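Local coordinates for protein dehydrogenase (Thermotoga maritima, PDB 3EZY) that catalyses the NAD(+)-dependent oxidation of myo-inositol to scyllo-inosose and so probably serves in a myo-inositol degradation pathway, at residues A27-I32 against E45-E50. Sequence-based numbering, arbitrary orientation.
Sequences AILYAI and EKLGVE
Leu-29 meets Val-49 and Leu-47 chiefly through one methyl: its CD2 lies 3.6 Å from Val-49 CG2 and 3.8 Å from Leu-47 CD1. CG, anti to the backbone N (chi1 -179°), is itself set near both methyls of Val-49; CD2 reaches on from there to Leu-47, whose side chain runs at about a right angle to that of Leu-29. Val-49 CG2 also approaches Ile-32 CD1, at 4.2 Å. An alanine in place of Leu-29 would probably open a gap beside Val-49 CG2 and Leu-47 CD1. This is the return leg of a right-handed beta-alpha-beta crossover in the NAD-binding Rossmann fold: after Gly-48, with positive phi, the chain turns back to enter strand 51-53 alongside strand 27-33, and Ala-18 of helix 12-20 packs against both leucines. Side chains also meet the strand backbone, where Val-49 CG1 sits 3.3 Å from Tyr-30 O and Glu-50 CB is 3.4 Å from that same oxygen. The Glu-50 chain, bent at chi2 (109°), brings its carboxylate obliquely to the Tyr-30 ring, OE2 3.8 Å from CD1, the two planes 28° apart. No hydrogen bond joins the segments; Tyr-30 OH bonds instead to Asn-64.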
ATOM      1  N   ALA A  27      31.006   0.476  26.077  1.00 46.26           N
ATOM      2  CA  ALA A  27      30.885   1.852  26.508  1.00 43.24           C
ATOM      3  C   ALA A  27      30.092   1.833  27.819  1.00 41.28           C
ATOM      4  O   ALA A  27      29.087   1.139  27.918  1.00 40.84           O
ATOM      5  CB  ALA A  27      30.171   2.673  25.452  1.00 43.59           C
ATOM      6  N   ILE A  28      30.537   2.537  28.848  1.00 38.40           N
ATOM      7  CA  ILE A  28      29.661   2.642  30.014  1.00 36.76           C
ATOM      8  C   ILE A  28      29.351   4.056  30.417  1.00 34.02           C
ATOM      9  O   ILE A  28      30.155   4.965  30.239  1.00 33.16           O
ATOM     10  CB  ILE A  28      30.138   1.901  31.301  1.00 37.92           C
ATOM     11  CG1 ILE A  28      31.399   2.540  31.897  1.00 38.89           C
ATOM     12  CG2 ILE A  28      30.242   0.371  31.101  1.00 39.66           C
ATOM     13  CD1 ILE A  28      31.392   2.484  33.395  1.00 41.62           C
ATOM     14  N   LEU A  29      28.178   4.202  31.000  1.00 31.44           N
ATOM     15  CA  LEU A  29      27.773   5.457  31.608  1.00 30.33           C
ATOM     16  C   LEU A  29      28.492   5.602  32.949  1.00 29.74           C
ATOM     17  O   LEU A  29      28.125   4.947  33.911  1.00 28.18           O
ATOM     18  CB  LEU A  29      26.275   5.454  31.863  1.00 29.60           C
ATOM     19  CG  LEU A  29      25.709   6.740  32.480  1.00 29.66           C
ATOM     20  CD1 LEU A  29      25.953   7.968  31.578  1.00 22.84           C
ATOM     21  CD2 LEU A  29      24.246   6.531  32.672  1.00 28.03           C
ATOM     22  N   TYR A  30      29.499   6.470  32.997  1.00 28.73           N
ATOM     23  CA  TYR A  30      30.313   6.626  34.195  1.00 27.64           C
ATOM     24  C   TYR A  30      29.884   7.827  35.010  1.00 26.80           C
ATOM     25  O   TYR A  30      29.966   7.797  36.242  1.00 27.01           O
ATOM     26  CB  TYR A  30      31.797   6.747  33.833  1.00 27.21           C
ATOM     27  CG  TYR A  30      32.685   7.126  34.995  1.00 26.06           C
ATOM     28  CD1 TYR A  30      33.142   6.165  35.878  1.00 30.42           C
ATOM     29  CD2 TYR A  30      33.063   8.439  35.211  1.00 28.66           C
ATOM     30  CE1 TYR A  30      33.949   6.496  36.943  1.00 30.23           C
ATOM     31  CE2 TYR A  30      33.865   8.781  36.273  1.00 28.54           C
ATOM     32  CZ  TYR A  30      34.310   7.802  37.132  1.00 31.36           C
ATOM     33  OH  TYR A  30      35.131   8.132  38.199  1.00 34.84           O
ATOM     34  N   ALA A  31      29.494   8.903  34.333  1.00 25.32           N
ATOM     35  CA  ALA A  31      29.142  10.149  35.027  1.00 24.25           C
ATOM     36  C   ALA A  31      27.976  10.858  34.376  1.00 23.86           C
ATOM     37  O   ALA A  31      27.812  10.823  33.163  1.00 23.16           O
ATOM     38  CB  ALA A  31      30.349  11.105  35.096  1.00 23.15           C
ATOM     39  N   ILE A  32      27.185  11.533  35.197  1.00 23.64           N
ATOM     40  CA  ILE A  32      26.133  12.381  34.689  1.00 23.58           C
ATOM     41  C   ILE A  32      26.228  13.747  35.343  1.00 24.18           C
ATOM     42  O   ILE A  32      26.805  13.898  36.438  1.00 24.55           O
ATOM     43  CB  ILE A  32      24.718  11.767  34.944  1.00 22.99           C
ATOM     44  CG1 ILE A  32      24.515  11.409  36.447  1.00 20.60           C
ATOM     45  CG2 ILE A  32      24.470  10.601  34.009  1.00 22.95           C
ATOM     46  CD1 ILE A  32      23.091  11.003  36.788  1.00 21.17           C
ATOM     47  N   GLU A  45      20.538   7.288  40.883  1.00 33.61           N
ATOM     48  CA  GLU A  45      20.069   6.066  41.494  1.00 36.21           C
ATOM     49  C   GLU A  45      19.355   5.129  40.516  1.00 36.67           C
ATOM     50  O   GLU A  45      19.567   3.914  40.559  1.00 36.77           O
ATOM     51  CB  GLU A  45      19.190   6.372  42.690  1.00 37.00           C
ATOM     52  CG  GLU A  45      19.223   5.252  43.686  1.00 43.27           C
ATOM     53  CD  GLU A  45      18.134   5.378  44.709  1.00 49.75           C
ATOM     54  OE1 GLU A  45      17.216   6.208  44.480  1.00 51.93           O
ATOM     55  OE2 GLU A  45      18.200   4.642  45.724  1.00 52.72           O
ATOM     56  N   LYS A  46      18.526   5.673  39.625  1.00 36.93           N
ATOM     57  CA  LYS A  46      17.844   4.832  38.644  1.00 37.35           C
ATOM     58  C   LYS A  46      18.868   4.103  37.779  1.00 37.24           C
ATOM     59  O   LYS A  46      18.763   2.888  37.550  1.00 37.54           O
ATOM     60  CB  LYS A  46      16.921   5.682  37.771  1.00 38.23           C
ATOM     61  CG  LYS A  46      15.960   4.912  36.844  1.00 40.34           C
ATOM     62  CD  LYS A  46      15.276   5.888  35.874  1.00 44.56           C
ATOM     63  CE  LYS A  46      14.269   5.177  34.944  1.00 48.59           C
ATOM     64  NZ  LYS A  46      14.952   4.530  33.777  1.00 50.35           N
ATOM     65  N   LEU A  47      19.891   4.811  37.313  1.00 36.15           N
ATOM     66  CA  LEU A  47      20.793   4.167  36.361  1.00 35.60           C
ATOM     67  C   LEU A  47      22.063   3.573  36.971  1.00 35.88           C
ATOM     68  O   LEU A  47      22.907   3.049  36.254  1.00 36.30           O
ATOM     69  CB  LEU A  47      21.137   5.127  35.201  1.00 35.68           C
ATOM     70  CG  LEU A  47      19.965   5.672  34.380  1.00 35.55           C
ATOM     71  CD1 LEU A  47      20.457   6.533  33.271  1.00 35.08           C
ATOM     72  CD2 LEU A  47      19.075   4.550  33.811  1.00 37.37           C
ATOM     73  N   GLY A  48      22.216   3.654  38.286  1.00 35.79           N
ATOM     74  CA  GLY A  48      23.427   3.136  38.942  1.00 35.27           C
ATOM     75  C   GLY A  48      24.702   3.792  38.424  1.00 34.84           C
ATOM     76  O   GLY A  48      25.646   3.108  38.071  1.00 35.29           O
ATOM     77  N   VAL A  49      24.733   5.119  38.348  1.00 33.35           N
ATOM     78  CA  VAL A  49      25.892   5.803  37.773  1.00 32.73           C
ATOM     79  C   VAL A  49      26.918   6.066  38.870  1.00 32.69           C
ATOM     80  O   VAL A  49      26.559   6.506  39.943  1.00 33.61           O
ATOM     81  CB  VAL A  49      25.497   7.164  37.123  1.00 31.77           C
ATOM     82  CG1 VAL A  49      26.648   7.725  36.333  1.00 30.86           C
ATOM     83  CG2 VAL A  49      24.276   6.997  36.247  1.00 31.73           C
ATOM     84  N   GLU A  50      28.185   5.833  38.581  1.00 33.37           N
ATOM     85  CA  GLU A  50      29.266   6.116  39.537  1.00 34.26           C
ATOM     86  C   GLU A  50      29.348   7.546  40.076  1.00 33.03           C
ATOM     87  O   GLU A  50      29.462   7.741  41.288  1.00 32.69           O
ATOM     88  CB  GLU A  50      30.614   5.771  38.923  1.00 35.16           C
ATOM     89  CG  GLU A  50      31.147   4.474  39.432  1.00 40.57           C
ATOM     90  CD  GLU A  50      31.114   3.373  38.408  1.00 46.90           C
ATOM     91  OE1 GLU A  50      31.481   2.250  38.786  1.00 52.26           O
ATOM     92  OE2 GLU A  50      30.744   3.617  37.238  1.00 49.29           O
TER